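Local coordinates for enoyl-CoA hydratase (Mycobacterium avium, PDB 3OC7), which catalyses the hydration of the double bond of enoyl-CoA thioesters, a step of fatty acid metabolism, as a member of the crotonase family, at the interface of chains A and B. Numbering follows the deposited sequence. Chains: chain A/B, Enoyl-CoA hydratase.

Contacts 1 and 2 are neighbouring patches of the interface between chains A and B, their C-alpha centres about 10 Å apart. They share B:Gly214, and both use the beginning of chain B's helix 212-245: contact 2 engages its N-terminal cap, contact 1 the following turns. Chain A supplies the loop residues A:Gly149, A:Ala151 and A:Ala153 together with the far end of its own helix 212-245, helix 248-259 and the C-terminal tail. Opposite ends of one helix thus serve the two partners, an unequal pairing that would suit the trimer of the deposited assembly, the usual building block of crotonases, whose trimers often pair into hexamers.

Contact 1: the interface of chains A and B. Residues chain A 151, 153, 240, 244; chain B 214, 217-218, 221.
A:Ala151 meets B:Ala217 in a largely apolar interface that fastens two copies of the deposited trimer: a loop and the late part of helix 212-245 of chain A face the early turns of the same helix in chain B. The two CB methyls, A:Ala151 CB and B:Ala217 CB, lie 3.9 Å apart, and small residues suit a place where loop and helix come this close. A:Ala151 CB also sits against B:Ser218 OG at 3.5 Å. Placed beside its own backbone N by chi1 of -61°, B:Ser218 OG gives a 2.8 Å hydrogen bond to the carbonyl B:Gly214 O, tilted 34° from the carbonyl plane. The hydroxyl oxygen itself touches the methyl; because it already gives its hydrogen within chain B, serine can place a small polar atom against an apolar group. One turn further on, B:Leu221 sends CD1 to A:Ala153 CA at 3.9 Å, and its CD2 reaches towards the carboxylate of A:Glu240. The glutamate comes from the late part of the equivalent helix in chain A; its fully extended chain, CG anti to the backbone N (chi1 177°), carries the acid across to the partner. A:Glu240 OE2 rests 3.9 Å from B:Ala217 CB. Water 1, 2.5 Å from A:Glu240 OE2 and 2.8 Å from B:Ala217 O, links this carboxylate to the partner's backbone carbonyl. The site joins apolar packing to a water bridge and so probably helps hold the subunits of the enzyme together.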
ATOM      1  N   ALA A 151      11.537 -16.055 -13.290  1.00 12.54           N
ATOM      2  CA  ALA A 151      10.747 -14.999 -12.601  1.00 11.62           C
ATOM      3  C   ALA A 151      10.577 -15.314 -11.104  1.00 11.84           C
ATOM      4  O   ALA A 151      10.640 -16.484 -10.717  1.00 11.93           O
ATOM      5  CB  ALA A 151       9.373 -14.828 -13.277  1.00 12.12           C
ATOM      6  N   ALA A 153       8.251 -16.157  -9.035  1.00 10.72           N
ATOM      7  CA  ALA A 153       6.861 -16.619  -8.977  1.00 10.74           C
ATOM      8  C   ALA A 153       6.325 -16.989  -7.573  1.00 10.82           C
ATOM      9  O   ALA A 153       5.444 -16.293  -7.039  1.00 10.59           O
ATOM     10  CB  ALA A 153       6.609 -17.746 -10.025  1.00 11.32           C
ATOM     11  N   GLU A 240       3.884 -22.673 -12.955  1.00 13.82           N
ATOM     12  CA  GLU A 240       4.664 -21.672 -13.699  1.00 13.75           C
ATOM     13  C   GLU A 240       6.175 -21.768 -13.418  1.00 14.03           C
ATOM     14  O   GLU A 240       6.996 -21.733 -14.351  1.00 13.54           O
ATOM     15  CB  GLU A 240       4.144 -20.248 -13.400  1.00 13.68           C
ATOM     16  CG  GLU A 240       4.956 -19.131 -14.083  1.00 16.65           C
ATOM     17  CD  GLU A 240       4.427 -17.717 -13.829  1.00 20.37           C
ATOM     18  OE1 GLU A 240       3.363 -17.543 -13.187  1.00 22.47           O
ATOM     19  OE2 GLU A 240       5.089 -16.763 -14.305  1.00 22.40           O
ATOM     20  N   LEU A 244       9.152 -22.641 -16.290  1.00 16.49           N
ATOM     21  CA  LEU A 244      10.289 -21.763 -16.545  1.00 16.84           C
ATOM     22  C   LEU A 244      11.631 -22.480 -16.308  1.00 16.67           C
ATOM     23  O   LEU A 244      12.566 -22.329 -17.100  1.00 16.79           O
ATOM     24  CB  LEU A 244      10.186 -20.457 -15.742  1.00 16.81           C
ATOM     25  CG  LEU A 244       9.028 -19.499 -16.080  1.00 16.88           C
ATOM     26  CD1 LEU A 244       8.785 -18.499 -14.936  1.00 16.47           C
ATOM     27  CD2 LEU A 244       9.257 -18.753 -17.415  1.00 19.08           C
TER
ATOM     28  N   GLY B 214      11.956 -14.040 -19.354  1.00 12.00           N
ATOM     29  CA  GLY B 214      12.047 -13.646 -17.934  1.00 11.08           C
ATOM     30  C   GLY B 214      11.389 -12.305 -17.634  1.00 10.94           C
ATOM     31  O   GLY B 214      10.680 -12.186 -16.629  1.00 10.75           O
ATOM     32  N   ALA B 217       7.395 -12.660 -17.968  1.00 10.25           N
ATOM     33  CA  ALA B 217       6.791 -13.376 -16.832  1.00 10.24           C
ATOM     34  C   ALA B 217       6.880 -12.587 -15.517  1.00 10.27           C
ATOM     35  O   ALA B 217       5.930 -12.613 -14.681  1.00 10.89           O
ATOM     36  CB  ALA B 217       7.405 -14.766 -16.683  1.00 11.09           C
ATOM     37  N   SER B 218       8.008 -11.883 -15.334  1.00  9.72           N
ATOM     38  CA  SER B 218       8.205 -11.044 -14.135  1.00  9.62           C
ATOM     39  C   SER B 218       7.211  -9.854 -14.133  1.00  9.69           C
ATOM     40  O   SER B 218       6.603  -9.552 -13.088  1.00 10.15           O
ATOM     41  CB  SER B 218       9.662 -10.568 -14.012  1.00  9.89           C
ATOM     42  OG  SER B 218      10.607 -11.646 -13.893  1.00 11.72           O
ATOM     43  N   LEU B 221       3.442 -11.019 -13.266  1.00 10.10           N
ATOM     44  CA  LEU B 221       3.170 -11.197 -11.818  1.00 10.24           C
ATOM     45  C   LEU B 221       2.645  -9.895 -11.160  1.00  9.73           C
ATOM     46  O   LEU B 221       1.714  -9.923 -10.321  1.00  9.78           O
ATOM     47  CB  LEU B 221       4.406 -11.722 -11.075  1.00 10.54           C
ATOM     48  CG  LEU B 221       4.904 -13.129 -11.447  1.00  9.56           C
ATOM     49  CD1 LEU B 221       6.357 -13.292 -11.031  1.00 11.07           C
ATOM     50  CD2 LEU B 221       4.028 -14.210 -10.800  1.00 12.71           C
TER
HETATM   51  O   HOH W   1       3.975 -14.547 -14.787  1.00 14.73           O

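Contact 2: the interface of chains A and B. Residues chain A 149, 249, 265; chain B 210-214.
The indole of A:Trp265 offers one face to B:Ser211, whose CB stands over the six-membered ring, 3.4 Å from its centroid, while B:Ser211 CA lies over the five-membered ring; both are CH-pi contacts. Off the pyrrole edge, above the ring plane, B:Gly210 O approaches NE1 too distantly to count as a bond. A tryptophan suits this place because its broad apolar face can receive CA and CB of B:Ser211, just before helix 212-245 of chain B; a chi1 of 58° turns that face towards the serine. The carboxylate of A:Glu249 inclines 28° to the amide of B:Gln213, and the two side chains run antiparallel alongside one another. A:Glu249 OE1 is gripped twice: B:Ser211 OG donates to it nearly along the C-O axis at 2.7 Å, and the backbone B:Gln213 N meets it on the syn side at 3.1 Å. An acid is apt at this helix start, where the helix dipole would probably favour its negative charge. B:Ser211 serves as N-cap, its hydroxyl oxygen OG accepting from B:Gly214 N at 3.0 Å while giving its hydrogen to the glutamate; B:Pro212, which needs no amide hydrogen, fits the first turn. The modelled B:Gln213 OE1 lies 3.0 Å from A:Gly149 O, a clash of two acceptors, and turning the amide over would probably place NE2 there as a donor.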
ATOM      1  N   GLY A 149      16.746 -15.997 -16.995  1.00 16.56           N
ATOM      2  CA  GLY A 149      15.626 -16.530 -17.767  1.00 15.69           C
ATOM      3  C   GLY A 149      14.357 -16.956 -17.048  1.00 15.53           C
ATOM      4  O   GLY A 149      13.466 -17.548 -17.661  1.00 16.12           O
ATOM      5  N   GLU A 249      15.512 -20.813 -22.513  1.00 20.02           N
ATOM      6  CA  GLU A 249      16.161 -19.590 -22.029  1.00 19.54           C
ATOM      7  C   GLU A 249      16.735 -19.727 -20.615  1.00 19.17           C
ATOM      8  O   GLU A 249      17.780 -19.136 -20.303  1.00 18.98           O
ATOM      9  CB  GLU A 249      15.250 -18.349 -22.169  1.00 19.64           C
ATOM     10  CG  GLU A 249      15.292 -17.714 -23.568  1.00 19.99           C
ATOM     11  CD  GLU A 249      14.279 -16.595 -23.787  1.00 20.77           C
ATOM     12  OE1 GLU A 249      14.021 -15.780 -22.864  1.00 17.47           O
ATOM     13  OE2 GLU A 249      13.747 -16.515 -24.916  1.00 24.28           O
ATOM     14  N   TRP A 265      21.285 -13.739 -25.541  1.00 25.35           N
ATOM     15  CA  TRP A 265      20.315 -12.686 -25.893  1.00 24.98           C
ATOM     16  C   TRP A 265      20.885 -11.260 -25.840  1.00 25.99           C
ATOM     17  O   TRP A 265      20.286 -10.339 -26.394  1.00 26.65           O
ATOM     18  CB  TRP A 265      18.995 -12.799 -25.093  1.00 23.90           C
ATOM     19  CG  TRP A 265      19.136 -12.753 -23.589  1.00 20.96           C
ATOM     20  CD1 TRP A 265      19.280 -11.635 -22.806  1.00 18.72           C
ATOM     21  CD2 TRP A 265      19.108 -13.872 -22.686  1.00 17.78           C
ATOM     22  NE1 TRP A 265      19.382 -11.993 -21.484  1.00 18.22           N
ATOM     23  CE2 TRP A 265      19.270 -13.354 -21.376  1.00 17.54           C
ATOM     24  CE3 TRP A 265      18.975 -15.263 -22.858  1.00 18.07           C
ATOM     25  CZ2 TRP A 265      19.301 -14.173 -20.244  1.00 17.68           C
ATOM     26  CZ3 TRP A 265      19.014 -16.081 -21.732  1.00 17.23           C
ATOM     27  CH2 TRP A 265      19.162 -15.529 -20.436  1.00 17.21           C
TER
ATOM     28  N   GLY B 210      17.934  -8.600 -18.795  1.00 13.46           N
ATOM     29  CA  GLY B 210      16.941  -9.687 -18.667  1.00 13.42           C
ATOM     30  C   GLY B 210      16.591 -10.351 -19.996  1.00 12.67           C
ATOM     31  O   GLY B 210      16.672  -9.722 -21.064  1.00 13.38           O
ATOM     32  N   SER B 211      16.207 -11.625 -19.931  1.00 12.97           N
ATOM     33  CA  SER B 211      15.796 -12.363 -21.141  1.00 12.88           C
ATOM     34  C   SER B 211      14.364 -11.989 -21.575  1.00 12.90           C
ATOM     35  O   SER B 211      13.572 -11.538 -20.738  1.00 12.63           O
ATOM     36  CB  SER B 211      15.906 -13.882 -20.902  1.00 13.89           C
ATOM     37  OG  SER B 211      14.649 -14.467 -20.582  1.00 14.67           O
ATOM     38  N   PRO B 212      14.012 -12.170 -22.874  1.00 12.80           N
ATOM     39  CA  PRO B 212      12.627 -11.825 -23.256  1.00 13.33           C
ATOM     40  C   PRO B 212      11.537 -12.572 -22.456  1.00 13.25           C
ATOM     41  O   PRO B 212      10.545 -11.948 -22.041  1.00 12.86           O
ATOM     42  CB  PRO B 212      12.567 -12.147 -24.757  1.00 13.52           C
ATOM     43  CG  PRO B 212      14.002 -12.050 -25.216  1.00 14.30           C
ATOM     44  CD  PRO B 212      14.841 -12.521 -24.053  1.00 13.61           C
ATOM     45  N   GLN B 213      11.728 -13.870 -22.212  1.00 13.80           N
ATOM     46  CA  GLN B 213      10.784 -14.668 -21.416  1.00 13.70           C
ATOM     47  C   GLN B 213      10.776 -14.259 -19.925  1.00 13.06           C
ATOM     48  O   GLN B 213       9.707 -14.133 -19.312  1.00 13.31           O
ATOM     49  CB  GLN B 213      11.080 -16.165 -21.606  1.00 14.48           C
ATOM     50  CG  GLN B 213      10.487 -17.116 -20.568  1.00 16.30           C
ATOM     51  CD  GLN B 213      11.064 -18.529 -20.677  1.00 18.26           C
ATOM     52  OE1 GLN B 213      12.028 -18.885 -19.989  1.00 19.21           O
ATOM     53  NE2 GLN B 213      10.494 -19.323 -21.572  1.00 18.36           N
ATOM     54  N   GLY B 214      11.956 -14.040 -19.354  1.00 12.00           N
ATOM     55  CA  GLY B 214      12.047 -13.646 -17.934  1.00 11.08           C
ATOM     56  C   GLY B 214      11.389 -12.305 -17.634  1.00 10.94           C
ATOM     57  O   GLY B 214      10.680 -12.186 -16.629  1.00 10.75           O
TER